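Local coordinates for DNA polymerase (Bacillus phage phi29, PDB 2PYL), which copies the viral genome from a protein primer, combining processive, strand-displacing DNA synthesis with 3'-5' exonucleolytic proofreading, at residues S122-P127 and R187-S192; K7-A12 and A56-H61; L253-M258 and M385-Y390. The protein carries 2 engineered substitutions. One frame throughout, in Å; residues are numbered along the deposited sequence.

Interaction 1. Residues S122-P127 and R187-S192; sequences SLKKLP and RMTAGS. With EDO (1,2-ethanediol), chain L; EDO (1,2-ethanediol), chain K; nucleotides of chain B.
A single backbone hydrogen bond makes the first link between these segments: Ala190 N donates to Lys124 O at 3.1 Å, where the CA atoms of Lys125 and Thr189 come within 4.9 Å. Lys125 adds a weak bond from its NZ to Thr189 O, the position of the ammonium being somewhat uncertain; its chain, bent at chi2 and chi4, brings its end toward Thr189, and the ammonium also forms a salt bridge with Asp193. Apolar contact is slight, chiefly Lys124 CB against Thr189 CG2 at 3.8 Å, while the far end of Lys124 leaves for Asp121. Thr189 is the N-cap of helix 190-202, its OG1 accepting from Ser192 N at 3.1 Å. This cap lies where the exonuclease domain passes into the DNA-binding region beyond it, and it doubles as a phosphate grip. Thr189 OG1 donates to OP2 of DA3 of chain B at 2.9 Å, and Ser192 OG donates to OP1 of DC2 of chain B at 2.8 Å. Arg187 NH1 donates almost straight, at 173°, to Ser192 OG, which lies in the plane of the guanidinium, a second-shell bond that probably helps orient the hydroxyl toward its phosphate. An ethanediol, probably from the crystallisation liquor, accepts from Gly191 N.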
loop_
_atom_site.group_PDB
_atom_site.type_symbol
_atom_site.label_atom_id
_atom_site.label_comp_id
_atom_site.label_asym_id
_atom_site.label_seq_id
_atom_site.Cartn_x
_atom_site.Cartn_y
_atom_site.Cartn_z
ATOM N N SER C 122 -0.354 -13.599 7.865
ATOM C CA SER C 122 -1.785 -13.483 7.614
ATOM C C SER C 122 -2.173 -12.015 7.441
ATOM O O SER C 122 -3.229 -11.730 6.906
ATOM C CB SER C 122 -2.600 -14.162 8.711
ATOM O OG SER C 122 -2.297 -13.598 9.968
ATOM N N LEU C 123 -1.296 -11.093 7.833
ATOM C CA LEU C 123 -1.502 -9.656 7.572
ATOM C C LEU C 123 -1.508 -9.293 6.076
ATOM O O LEU C 123 -2.127 -8.307 5.680
ATOM C CB LEU C 123 -0.467 -8.811 8.319
ATOM C CG LEU C 123 -0.834 -7.369 8.656
ATOM C CD1 LEU C 123 -2.022 -7.271 9.616
ATOM C CD2 LEU C 123 0.391 -6.618 9.232
ATOM N N LYS C 124 -0.828 -10.097 5.259
ATOM C CA LYS C 124 -0.802 -9.927 3.795
ATOM C C LYS C 124 -2.141 -10.308 3.163
ATOM O O LYS C 124 -2.466 -9.909 2.053
ATOM C CB LYS C 124 0.316 -10.762 3.165
ATOM C CG LYS C 124 1.724 -10.419 3.622
ATOM C CD LYS C 124 2.152 -9.049 3.202
ATOM C CE LYS C 124 3.568 -8.758 3.658
ATOM N NZ LYS C 124 3.679 -8.673 5.122
ATOM N N LYS C 125 -2.913 -11.090 3.896
ATOM C CA LYS C 125 -4.210 -11.567 3.462
ATOM C C LYS C 125 -5.333 -10.735 4.098
ATOM O O LYS C 125 -6.393 -10.542 3.495
ATOM C CB LYS C 125 -4.333 -13.018 3.913
ATOM C CG LYS C 125 -5.061 -13.916 2.963
ATOM C CD LYS C 125 -4.129 -14.511 1.912
ATOM C CE LYS C 125 -4.929 -14.823 0.645
ATOM N NZ LYS C 125 -5.329 -13.563 -0.056
ATOM N N LEU C 126 -5.102 -10.291 5.336
ATOM C CA LEU C 126 -6.077 -9.548 6.140
ATOM C C LEU C 126 -5.390 -8.385 6.864
ATOM O O LEU C 126 -5.109 -8.483 8.050
ATOM C CB LEU C 126 -6.713 -10.483 7.170
ATOM C CG LEU C 126 -7.544 -11.669 6.653
ATOM C CD1 LEU C 126 -7.611 -12.764 7.705
ATOM C CD2 LEU C 126 -8.938 -11.194 6.227
ATOM N N PRO C 127 -5.092 -7.290 6.145
ATOM C CA PRO C 127 -4.298 -6.189 6.698
ATOM C C PRO C 127 -5.070 -5.300 7.679
ATOM O O PRO C 127 -5.205 -4.103 7.455
ATOM C CB PRO C 127 -3.885 -5.393 5.445
ATOM C CG PRO C 127 -4.950 -5.665 4.463
ATOM C CD PRO C 127 -5.453 -7.051 4.734
ATOM N N ARG C 187 -4.298 -17.753 -2.164
ATOM C CA ARG C 187 -2.916 -17.423 -2.455
ATOM C C ARG C 187 -2.219 -16.734 -1.276
ATOM O O ARG C 187 -2.799 -16.578 -0.209
ATOM C CB ARG C 187 -2.830 -16.623 -3.756
ATOM C CG ARG C 187 -3.222 -17.467 -4.961
ATOM C CD ARG C 187 -2.792 -16.845 -6.234
ATOM N NE ARG C 187 -2.379 -17.836 -7.231
ATOM C CZ ARG C 187 -1.201 -17.856 -7.855
ATOM N NH1 ARG C 187 -0.266 -16.934 -7.610
ATOM N NH2 ARG C 187 -0.956 -18.809 -8.747
ATOM N N MET C 188 -0.960 -16.360 -1.472
ATOM C CA MET C 188 -0.109 -15.805 -0.405
ATOM C C MET C 188 -0.590 -14.460 0.135
ATOM O O MET C 188 -0.498 -14.179 1.331
ATOM C CB MET C 188 1.324 -15.659 -0.934
ATOM C CG MET C 188 2.391 -15.571 0.144
ATOM S SD MET C 188 4.053 -15.860 -0.508
ATOM C CE MET C 188 5.027 -15.789 0.971
ATOM N N THR C 189 -1.092 -13.633 -0.774
ATOM C CA THR C 189 -1.439 -12.254 -0.490
ATOM C C THR C 189 -2.754 -11.907 -1.198
ATOM O O THR C 189 -3.221 -12.642 -2.067
ATOM C CB THR C 189 -0.355 -11.269 -1.008
ATOM O OG1 THR C 189 -0.325 -11.311 -2.430
ATOM C CG2 THR C 189 1.038 -11.585 -0.477
ATOM N N ALA C 190 -3.312 -10.761 -0.817
ATOM C CA ALA C 190 -4.548 -10.217 -1.401
ATOM C C ALA C 190 -4.354 -9.806 -2.854
ATOM O O ALA C 190 -5.257 -9.964 -3.672
ATOM C CB ALA C 190 -5.026 -9.014 -0.591
ATOM N N GLY C 191 -3.182 -9.265 -3.163
ATOM C CA GLY C 191 -2.849 -8.846 -4.528
ATOM C C GLY C 191 -2.671 -10.029 -5.444
ATOM O O GLY C 191 -3.031 -9.990 -6.611
ATOM N N SER C 192 -2.097 -11.093 -4.913
ATOM C CA SER C 192 -1.955 -12.331 -5.667
ATOM C C SER C 192 -3.308 -12.944 -6.049
ATOM O O SER C 192 -3.496 -13.394 -7.163
ATOM C CB SER C 192 -1.116 -13.317 -4.864
ATOM O OG SER C 192 -0.777 -14.400 -5.673
HETATM C C1 EDO L . -0.854 -7.654 0.433
HETATM O O1 EDO L . -1.260 -6.698 1.423
HETATM C C2 EDO L . -1.423 -7.216 -0.903
HETATM O O2 EDO L . -0.916 -7.992 -1.994
HETATM C C1 EDO K . 0.312 -20.051 0.449
HETATM O O1 EDO K . 0.199 -19.437 -0.841
HETATM C C2 EDO K . -0.041 -19.028 1.521
HETATM O O2 EDO K . -1.465 -18.916 1.696
ATOM P P DA B 3 2.298 -8.950 -3.263
ATOM O OP1 DA B 3 1.636 -8.360 -2.087
ATOM O OP2 DA B 3 1.620 -9.926 -4.123
ATOM O "O5'" DA B 3 2.776 -7.591 -3.985
ATOM C "C5'" DA B 3 3.103 -7.452 -5.319
ATOM C "C4'" DA B 3 2.442 -6.230 -5.935
ATOM O "O4'" DA B 3 1.085 -6.122 -5.463
ATOM C "C3'" DA B 3 3.015 -4.832 -5.685
ATOM O "O3'" DA B 3 4.236 -4.599 -6.424
ATOM C "C2'" DA B 3 1.844 -4.031 -6.225
ATOM C "C1'" DA B 3 0.610 -4.844 -5.820
ATOM N N9 DA B 3 -0.075 -4.272 -4.680
ATOM C C8 DA B 3 -0.190 -4.804 -3.422
ATOM N N7 DA B 3 -0.864 -4.054 -2.592
ATOM C C5 DA B 3 -1.212 -2.949 -3.355
ATOM C C6 DA B 3 -1.953 -1.777 -3.067
ATOM N N6 DA B 3 -2.463 -1.519 -1.872
ATOM N N1 DA B 3 -2.126 -0.873 -4.057
ATOM C C2 DA B 3 -1.609 -1.141 -5.261
ATOM N N3 DA B 3 -0.905 -2.196 -5.659
ATOM C C4 DA B 3 -0.728 -3.067 -4.650
ATOM P P DC B 2 3.258 -14.553 -5.584
ATOM O OP1 DC B 2 1.903 -15.146 -5.516
ATOM O OP2 DC B 2 3.682 -13.838 -6.804
ATOM O "O5'" DC B 2 3.413 -13.645 -4.310
ATOM C "C5'" DC B 2 4.021 -12.461 -4.555
ATOM C "C4'" DC B 2 4.325 -11.736 -3.278
ATOM O "O4'" DC B 2 5.575 -12.217 -2.734
ATOM C "C3'" DC B 2 4.480 -10.264 -3.609
ATOM O "O3'" DC B 2 3.678 -9.549 -2.738
ATOM C "C2'" DC B 2 5.964 -9.966 -3.497
ATOM C "C1'" DC B 2 6.527 -11.165 -2.749
ATOM N N1 DC B 2 7.788 -11.692 -3.319
ATOM C C2 DC B 2 8.997 -11.069 -2.980
ATOM O O2 DC B 2 8.967 -10.082 -2.237
ATOM N N3 DC B 2 10.163 -11.566 -3.485
ATOM C C4 DC B 2 10.133 -12.639 -4.292
ATOM N N4 DC B 2 11.289 -13.105 -4.770
ATOM C C5 DC B 2 8.906 -13.280 -4.653
ATOM C C6 DC B 2 7.771 -12.780 -4.149
#

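Interaction 2. Residues K7-A12 and A56-H61; sequences KMYSCA and ADLYFH. Engineered in segment 7-12: Ala12 (natural residue Asp). With EDO (1,2-ethanediol), chain K.
Parallel pairing at the heart of the exonuclease sheet joins Lys7-Ala12 to Ala56-His61, a worked case of parallel strand pairing beside an exonuclease site. Four backbone bonds alternate between the strands: Asp57 N to Lys7 O, Tyr9 N to Asp57 O, Tyr59 N to Tyr9 O and Cys11 N to Tyr59 O, the first 2.8 Å long and nearly straight at 174°. Beyond them a water replaces a direct bond, giving a hydrogen to Cys11 O and accepting one from His61 N. On the face that carries Tyr9, Cys11 and Phe60, Cys11 CB lies over the Phe60 ring in a CH-pi contact, 3.6 Å from its centroid. Cys11 SG, held beside its own backbone N (chi1 -57°), reaches Leu58 CG at 3.9 Å and meets the same ring obliquely. Ala56 CB sits at the edge of the Tyr9 ring, 3.7 Å from CE1, and Tyr9 OH bonds to Glu37. The opposite face carries Tyr59, which touches Phe181 of helix 160-181 and contributes to terminal protein binding. Strand 8-15 carries Ala12, an engineered residue; a central strand bearing the natural, essential Asp is typical of the DnaQ-like (RNase H-type) exonuclease fold.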
loop_
_atom_site.group_PDB
_atom_site.type_symbol
_atom_site.label_atom_id
_atom_site.label_comp_id
_atom_site.label_asym_id
_atom_site.label_seq_id
_atom_site.Cartn_x
_atom_site.Cartn_y
_atom_site.Cartn_z
ATOM N N LYS C 7 -1.156 -29.459 6.337
ATOM C CA LYS C 7 -1.957 -28.876 7.408
ATOM C C LYS C 7 -1.664 -27.382 7.568
ATOM O O LYS C 7 -0.544 -26.928 7.297
ATOM C CB LYS C 7 -1.680 -29.597 8.730
ATOM C CG LYS C 7 -2.313 -30.978 8.853
ATOM C CD LYS C 7 -2.194 -31.498 10.290
ATOM C CE LYS C 7 -3.197 -32.612 10.598
ATOM N NZ LYS C 7 -3.316 -32.871 12.079
ATOM N N MET C 8 -2.668 -26.636 8.035
ATOM C CA MET C 8 -2.555 -25.181 8.220
ATOM C C MET C 8 -2.852 -24.760 9.655
ATOM O O MET C 8 -3.897 -25.116 10.188
ATOM C CB MET C 8 -3.527 -24.448 7.295
ATOM C CG MET C 8 -3.390 -24.779 5.830
ATOM S SD MET C 8 -4.718 -24.001 4.884
ATOM C CE MET C 8 -4.819 -25.114 3.476
ATOM N N TYR C 9 -1.960 -23.965 10.250
ATOM C CA TYR C 9 -2.080 -23.545 11.641
ATOM C C TYR C 9 -2.031 -22.035 11.791
ATOM O O TYR C 9 -1.315 -21.364 11.071
ATOM C CB TYR C 9 -0.981 -24.171 12.504
ATOM C CG TYR C 9 -1.093 -25.676 12.651
ATOM C CD1 TYR C 9 -0.561 -26.521 11.694
ATOM C CD2 TYR C 9 -1.762 -26.250 13.737
ATOM C CE1 TYR C 9 -0.673 -27.896 11.815
ATOM C CE2 TYR C 9 -1.870 -27.623 13.862
ATOM C CZ TYR C 9 -1.319 -28.438 12.895
ATOM O OH TYR C 9 -1.411 -29.795 12.987
ATOM N N SER C 10 -2.812 -21.531 12.749
ATOM C CA SER C 10 -2.832 -20.127 13.148
ATOM C C SER C 10 -2.089 -19.989 14.463
ATOM O O SER C 10 -2.425 -20.651 15.443
ATOM C CB SER C 10 -4.270 -19.639 13.321
ATOM O OG SER C 10 -4.309 -18.258 13.630
ATOM N N CYS C 11 -1.102 -19.095 14.476
ATOM C CA CYS C 11 -0.146 -18.971 15.565
ATOM C C CYS C 11 -0.019 -17.539 16.032
ATOM O O CYS C 11 -0.346 -16.617 15.310
ATOM C CB CYS C 11 1.238 -19.430 15.107
ATOM S SG CYS C 11 1.341 -21.101 14.459
ATOM N N ALA C 12 0.483 -17.387 17.254
ATOM C CA ALA C 12 0.728 -16.100 17.865
ATOM C C ALA C 12 1.755 -16.240 18.997
ATOM O O ALA C 12 1.895 -17.309 19.578
ATOM C CB ALA C 12 -0.586 -15.508 18.403
ATOM N N ALA C 56 4.153 -28.347 8.276
ATOM C CA ALA C 56 2.880 -27.714 8.000
ATOM C C ALA C 56 3.096 -26.290 7.536
ATOM O O ALA C 56 4.229 -25.811 7.454
ATOM C CB ALA C 56 2.000 -27.739 9.262
ATOM N N ASP C 57 1.985 -25.632 7.225
ATOM C CA ASP C 57 1.970 -24.204 6.909
ATOM C C ASP C 57 1.465 -23.445 8.121
ATOM O O ASP C 57 0.383 -23.722 8.628
ATOM C CB ASP C 57 1.078 -23.924 5.689
ATOM C CG ASP C 57 1.643 -24.518 4.391
ATOM O OD1 ASP C 57 2.813 -24.952 4.385
ATOM O OD2 ASP C 57 0.905 -24.553 3.376
ATOM N N LEU C 58 2.272 -22.496 8.581
ATOM C CA LEU C 58 1.980 -21.684 9.748
ATOM C C LEU C 58 1.695 -20.231 9.342
ATOM O O LEU C 58 2.290 -19.711 8.388
ATOM C CB LEU C 58 3.181 -21.710 10.687
ATOM C CG LEU C 58 3.319 -22.895 11.649
ATOM C CD1 LEU C 58 2.943 -24.226 11.028
ATOM C CD2 LEU C 58 4.714 -22.927 12.224
ATOM N N TYR C 59 0.799 -19.586 10.092
ATOM C CA TYR C 59 0.457 -18.171 9.902
ATOM C C TYR C 59 0.547 -17.413 11.223
ATOM O O TYR C 59 -0.036 -17.830 12.234
ATOM C CB TYR C 59 -0.959 -18.011 9.342
ATOM C CG TYR C 59 -1.164 -18.572 7.948
ATOM C CD1 TYR C 59 -1.420 -19.925 7.755
ATOM C CD2 TYR C 59 -1.104 -17.749 6.826
ATOM C CE1 TYR C 59 -1.604 -20.459 6.466
ATOM C CE2 TYR C 59 -1.301 -18.260 5.538
ATOM C CZ TYR C 59 -1.548 -19.613 5.369
ATOM O OH TYR C 59 -1.732 -20.126 4.104
ATOM N N PHE C 60 1.298 -16.317 11.210
ATOM C CA PHE C 60 1.287 -15.339 12.293
ATOM C C PHE C 60 0.713 -14.053 11.762
ATOM O O PHE C 60 0.978 -13.666 10.613
ATOM C CB PHE C 60 2.700 -15.038 12.808
ATOM C CG PHE C 60 3.299 -16.124 13.657
ATOM C CD1 PHE C 60 3.802 -17.277 13.080
ATOM C CD2 PHE C 60 3.408 -15.964 15.033
ATOM C CE1 PHE C 60 4.392 -18.266 13.868
ATOM C CE2 PHE C 60 3.975 -16.946 15.820
ATOM C CZ PHE C 60 4.465 -18.096 15.244
ATOM N N HIS C 61 -0.030 -13.360 12.612
ATOM C CA HIS C 61 -0.569 -12.071 12.236
ATOM C C HIS C 61 0.465 -10.990 12.520
ATOM O O HIS C 61 0.702 -10.622 13.677
ATOM C CB HIS C 61 -1.876 -11.782 12.949
ATOM C CG HIS C 61 -2.744 -10.820 12.215
ATOM N ND1 HIS C 61 -3.213 -11.077 10.946
ATOM C CD2 HIS C 61 -3.230 -9.605 12.566
ATOM C CE1 HIS C 61 -3.959 -10.062 10.550
ATOM N NE2 HIS C 61 -3.972 -9.150 11.508
HETATM C C1 EDO K . 0.312 -20.051 0.449
HETATM O O1 EDO K . 0.199 -19.437 -0.841
HETATM C C2 EDO K . -0.041 -19.028 1.521
HETATM O O2 EDO K . -1.465 -18.916 1.696
HETATM O O HOH W 1 0.033 -13.727 15.438
#

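Interaction 3. Residues L253-M258 and M385-Y390; sequences LYPAQM and MLNSLY. With TTP (thymidine-5'-triphosphate), chain F; nucleotides of chain B.
Two tyrosines from separate helices meet edge-to-face beside the incoming nucleotide, so one aromatic pair both joins the helices and forms a wall of the polymerase site. Tyr254 turns its CD1-CE1 edge to the face of Tyr390, with ring planes at 82° and centroids 4.8 Å apart; its CD1 lies 3.5 Å from Tyr390 CE2, toward the rim. The Tyr390 CB-CG bond sits away from a staggered setting (chi1 140°), which turns the ring face toward that edge, while Tyr390 OH bonds to Tyr226. The edge of the Tyr390 ring faces O2 of the TTP and O2 of DT4 of chain B.

Tyr254 uses one ring face for the nucleotide, with C2' of the TTP sugar above it at 3.7 Å from CG. Its backbone N donates almost straight to O3' of the TTP, 3.1 Å away. A ring packed under C2' is consistent with the probable role of Tyr254 in nucleotide selection. From the other helix, Asn387 brings OD1 to 3.3 Å from C2' of the TTP and gives a weak bond from ND2 to O1B.

Away from the sugar, the remaining contacts between the helices are mainly apolar. Pro255 CG meets Leu386 CB at 3.9 Å, their side chains crossing at about a right angle. Met258 bends at its last torsion, carrying CE to Leu389 CD2 while SD rests 3.9 Å from Tyr390 CB.

The axes of the short segments pass 9.3 Å apart at 66°. Around them, helix 361-372 covers the apolar side through Ile364, Phe363 and Trp367, helix 427-447 flanks the tyrosines through Thr434 and Ala437, and helix 190-202 packs against Met385, Ser388 and Leu389 of helix 376-393.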
loop_
_atom_site.group_PDB
_atom_site.type_symbol
_atom_site.label_atom_id
_atom_site.label_comp_id
_atom_site.label_asym_id
_atom_site.label_seq_id
_atom_site.Cartn_x
_atom_site.Cartn_y
_atom_site.Cartn_z
ATOM N N LEU C 253 -10.540 6.124 -8.617
ATOM C CA LEU C 253 -9.945 6.810 -9.759
ATOM C C LEU C 253 -9.179 5.858 -10.698
ATOM O O LEU C 253 -9.386 5.882 -11.905
ATOM C CB LEU C 253 -9.045 7.974 -9.301
ATOM C CG LEU C 253 -8.350 8.765 -10.434
ATOM C CD1 LEU C 253 -9.357 9.532 -11.298
ATOM C CD2 LEU C 253 -7.300 9.693 -9.912
ATOM N N TYR C 254 -8.308 5.013 -10.153
ATOM C CA TYR C 254 -7.496 4.141 -11.030
ATOM C C TYR C 254 -8.323 3.071 -11.733
ATOM O O TYR C 254 -8.225 2.947 -12.951
ATOM C CB TYR C 254 -6.270 3.570 -10.307
ATOM C CG TYR C 254 -5.171 4.578 -10.030
ATOM C CD1 TYR C 254 -3.936 4.155 -9.578
ATOM C CD2 TYR C 254 -5.375 5.950 -10.172
ATOM C CE1 TYR C 254 -2.924 5.047 -9.289
ATOM C CE2 TYR C 254 -4.358 6.863 -9.883
ATOM C CZ TYR C 254 -3.133 6.396 -9.444
ATOM O OH TYR C 254 -2.116 7.270 -9.149
ATOM N N PRO C 255 -9.167 2.318 -10.989
ATOM C CA PRO C 255 -10.125 1.407 -11.645
ATOM C C PRO C 255 -11.039 2.059 -12.676
ATOM O O PRO C 255 -11.399 1.438 -13.668
ATOM C CB PRO C 255 -10.937 0.851 -10.472
ATOM C CG PRO C 255 -10.030 0.953 -9.318
ATOM C CD PRO C 255 -9.260 2.220 -9.523
ATOM N N ALA C 256 -11.414 3.307 -12.420
ATOM C CA ALA C 256 -12.195 4.115 -13.353
ATOM C C ALA C 256 -11.484 4.283 -14.703
ATOM O O ALA C 256 -12.109 4.198 -15.739
ATOM C CB ALA C 256 -12.514 5.503 -12.716
ATOM N N GLN C 257 -10.171 4.509 -14.680
ATOM C CA GLN C 257 -9.378 4.596 -15.917
ATOM C C GLN C 257 -9.319 3.241 -16.611
ATOM O O GLN C 257 -9.480 3.128 -17.823
ATOM C CB GLN C 257 -7.954 5.058 -15.635
ATOM C CG GLN C 257 -7.827 6.245 -14.703
ATOM C CD GLN C 257 -8.764 7.380 -15.038
ATOM O OE1 GLN C 257 -8.879 7.787 -16.193
ATOM N NE2 GLN C 257 -9.439 7.905 -14.016
ATOM N N MET C 258 -9.069 2.213 -15.809
ATOM C CA MET C 258 -9.036 0.836 -16.278
ATOM C C MET C 258 -10.338 0.458 -16.975
ATOM O O MET C 258 -10.330 -0.270 -17.959
ATOM C CB MET C 258 -8.769 -0.093 -15.095
ATOM C CG MET C 258 -7.374 0.064 -14.499
ATOM S SD MET C 258 -7.085 -0.880 -12.994
ATOM C CE MET C 258 -6.925 -2.560 -13.592
ATOM N N MET C 385 -8.739 -5.489 -3.790
ATOM C CA MET C 385 -8.743 -6.274 -5.019
ATOM C C MET C 385 -8.628 -5.372 -6.240
ATOM O O MET C 385 -7.804 -5.611 -7.120
ATOM C CB MET C 385 -9.992 -7.139 -5.115
ATOM C CG MET C 385 -10.083 -8.166 -4.020
ATOM S SD MET C 385 -8.655 -9.278 -3.890
ATOM C CE MET C 385 -9.198 -10.560 -4.996
ATOM N N LEU C 386 -9.444 -4.320 -6.272
ATOM C CA LEU C 386 -9.430 -3.355 -7.363
ATOM C C LEU C 386 -8.084 -2.642 -7.495
ATOM O O LEU C 386 -7.527 -2.569 -8.603
ATOM C CB LEU C 386 -10.555 -2.321 -7.194
ATOM C CG LEU C 386 -11.998 -2.848 -7.219
ATOM C CD1 LEU C 386 -12.915 -1.856 -6.504
ATOM C CD2 LEU C 386 -12.478 -3.118 -8.622
ATOM N N ASN C 387 -7.562 -2.131 -6.379
ATOM C CA ASN C 387 -6.332 -1.344 -6.408
ATOM C C ASN C 387 -5.041 -2.168 -6.595
ATOM O O ASN C 387 -4.094 -1.669 -7.173
ATOM C CB ASN C 387 -6.193 -0.487 -5.147
ATOM C CG ASN C 387 -7.182 0.664 -5.096
ATOM O OD1 ASN C 387 -7.524 1.265 -6.123
ATOM N ND2 ASN C 387 -7.627 1.002 -3.883
ATOM N N SER C 388 -5.011 -3.402 -6.090
ATOM C CA SER C 388 -3.831 -4.269 -6.204
ATOM C C SER C 388 -3.723 -4.862 -7.600
ATOM O O SER C 388 -2.643 -5.254 -8.027
ATOM C CB SER C 388 -3.786 -5.363 -5.118
ATOM O OG SER C 388 -4.909 -6.212 -5.133
ATOM N N LEU C 389 -4.836 -4.901 -8.323
ATOM C CA LEU C 389 -4.800 -5.312 -9.719
ATOM C C LEU C 389 -3.963 -4.336 -10.547
ATOM O O LEU C 389 -3.134 -4.776 -11.313
ATOM C CB LEU C 389 -6.201 -5.474 -10.324
ATOM C CG LEU C 389 -6.113 -6.165 -11.695
ATOM C CD1 LEU C 389 -5.480 -7.560 -11.555
ATOM C CD2 LEU C 389 -7.458 -6.221 -12.415
ATOM N N TYR C 390 -4.191 -3.028 -10.388
ATOM C CA TYR C 390 -3.379 -1.998 -11.044
ATOM C C TYR C 390 -1.897 -2.144 -10.642
ATOM O O TYR C 390 -1.000 -2.078 -11.487
ATOM C CB TYR C 390 -3.904 -0.571 -10.717
ATOM C CG TYR C 390 -2.798 0.443 -10.477
ATOM C CD1 TYR C 390 -2.017 0.925 -11.530
ATOM C CD2 TYR C 390 -2.490 0.867 -9.193
ATOM C CE1 TYR C 390 -0.972 1.811 -11.300
ATOM C CE2 TYR C 390 -1.472 1.747 -8.962
ATOM C CZ TYR C 390 -0.700 2.214 -10.013
ATOM O OH TYR C 390 0.335 3.114 -9.761
HETATM P PA TTP F . -8.474 6.067 -2.200
HETATM O O1A TTP F . -9.273 7.345 -2.315
HETATM O O2A TTP F . -7.587 6.096 -0.987
HETATM O O3A TTP F . -9.404 4.777 -2.099
HETATM P PB TTP F . -10.622 4.440 -3.087
HETATM O O1B TTP F . -10.265 3.295 -3.986
HETATM O O2B TTP F . -11.206 5.664 -3.787
HETATM O O3B TTP F . -11.684 3.898 -2.003
HETATM P PG TTP F . -12.370 4.844 -0.883
HETATM O O1G TTP F . -12.434 6.266 -1.362
HETATM O O2G TTP F . -11.593 4.805 0.401
HETATM O O3G TTP F . -13.743 4.253 -0.696
HETATM O "O5'" TTP F . -7.626 5.795 -3.519
HETATM C "C5'" TTP F . -7.332 6.745 -4.516
HETATM C "C4'" TTP F . -6.441 6.051 -5.543
HETATM O "O4'" TTP F . -5.129 5.795 -5.013
HETATM C "C3'" TTP F . -6.973 4.704 -5.977
HETATM O "O3'" TTP F . -7.907 4.804 -7.044
HETATM C "C2'" TTP F . -5.721 3.970 -6.371
HETATM C "C1'" TTP F . -4.645 4.533 -5.459
HETATM N N1 TTP F . -4.482 3.598 -4.346
HETATM C C2 TTP F . -3.740 2.423 -4.542
HETATM O O2 TTP F . -3.203 2.218 -5.645
HETATM N N3 TTP F . -3.589 1.544 -3.538
HETATM C C4 TTP F . -4.150 1.739 -2.341
HETATM O O4 TTP F . -4.016 0.901 -1.432
HETATM C C5 TTP F . -4.956 2.956 -2.114
HETATM C C5M TTP F . -5.615 3.240 -0.787
HETATM C C6 TTP F . -5.085 3.837 -3.162
ATOM P P DA B 3 2.298 -8.950 -3.263
ATOM O OP1 DA B 3 1.636 -8.360 -2.087
ATOM O OP2 DA B 3 1.620 -9.926 -4.123
ATOM O "O5'" DA B 3 2.776 -7.591 -3.985
ATOM C "C5'" DA B 3 3.103 -7.452 -5.319
ATOM C "C4'" DA B 3 2.442 -6.230 -5.935
ATOM O "O4'" DA B 3 1.085 -6.122 -5.463
ATOM C "C3'" DA B 3 3.015 -4.832 -5.685
ATOM O "O3'" DA B 3 4.236 -4.599 -6.424
ATOM C "C2'" DA B 3 1.844 -4.031 -6.225
ATOM C "C1'" DA B 3 0.610 -4.844 -5.820
ATOM N N9 DA B 3 -0.075 -4.272 -4.680
ATOM C C8 DA B 3 -0.190 -4.804 -3.422
ATOM N N7 DA B 3 -0.864 -4.054 -2.592
ATOM C C5 DA B 3 -1.212 -2.949 -3.355
ATOM C C6 DA B 3 -1.953 -1.777 -3.067
ATOM N N6 DA B 3 -2.463 -1.519 -1.872
ATOM N N1 DA B 3 -2.126 -0.873 -4.057
ATOM C C2 DA B 3 -1.609 -1.141 -5.261
ATOM N N3 DA B 3 -0.905 -2.196 -5.659
ATOM C C4 DA B 3 -0.728 -3.067 -4.650
ATOM P P DT B 4 5.209 -3.376 -6.134
ATOM O OP1 DT B 4 6.390 -3.552 -6.988
ATOM O OP2 DT B 4 5.349 -3.150 -4.682
ATOM O "O5'" DT B 4 4.374 -2.111 -6.599
ATOM C "C5'" DT B 4 4.035 -1.864 -7.946
ATOM C "C4'" DT B 4 3.430 -0.482 -8.033
ATOM O "O4'" DT B 4 2.088 -0.467 -7.489
ATOM C "C3'" DT B 4 4.188 0.589 -7.258
ATOM O "O3'" DT B 4 5.353 0.975 -8.000
ATOM C "C2'" DT B 4 3.115 1.667 -7.142
ATOM C "C1'" DT B 4 1.861 0.838 -6.967
ATOM N N1 DT B 4 1.483 0.761 -5.533
ATOM C C2 DT B 4 0.693 1.766 -5.044
ATOM O O2 DT B 4 0.282 2.703 -5.720
ATOM N N3 DT B 4 0.390 1.623 -3.712
ATOM C C4 DT B 4 0.767 0.615 -2.854
ATOM O O4 DT B 4 0.419 0.611 -1.686
ATOM C C5 DT B 4 1.621 -0.401 -3.431
ATOM C C7 DT B 4 2.113 -1.533 -2.578
ATOM C C6 DT B 4 1.923 -0.282 -4.723
#

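How the interactions relate
The contacts follow one another along the chain, interaction 2 closing before interaction 1 opens and interaction 1 before interaction 3. Interactions 2 and 1 have centres 14 Å apart and touch within the exonuclease domain, where His61 ND1 and Ser122 OG are probably hydrogen-bonded at 2.9 Å; interaction 2 pairs strands 8-15 and 57-60 of a mixed sheet, and neighbouring strand 114-121 runs into the loop of interaction 1. Interactions 1 and 3, 17 Å apart between centres, meet where Gly191 of helix 190-202 packs on Ser388 of helix 376-393. Interactions 2 and 3 stay about 15 Å apart at their nearest atoms. Interaction 1 thus bridges proofreading and polymerisation domains, consistent with the DNA-binding, coordinating role of the region that helix 190-202 enters.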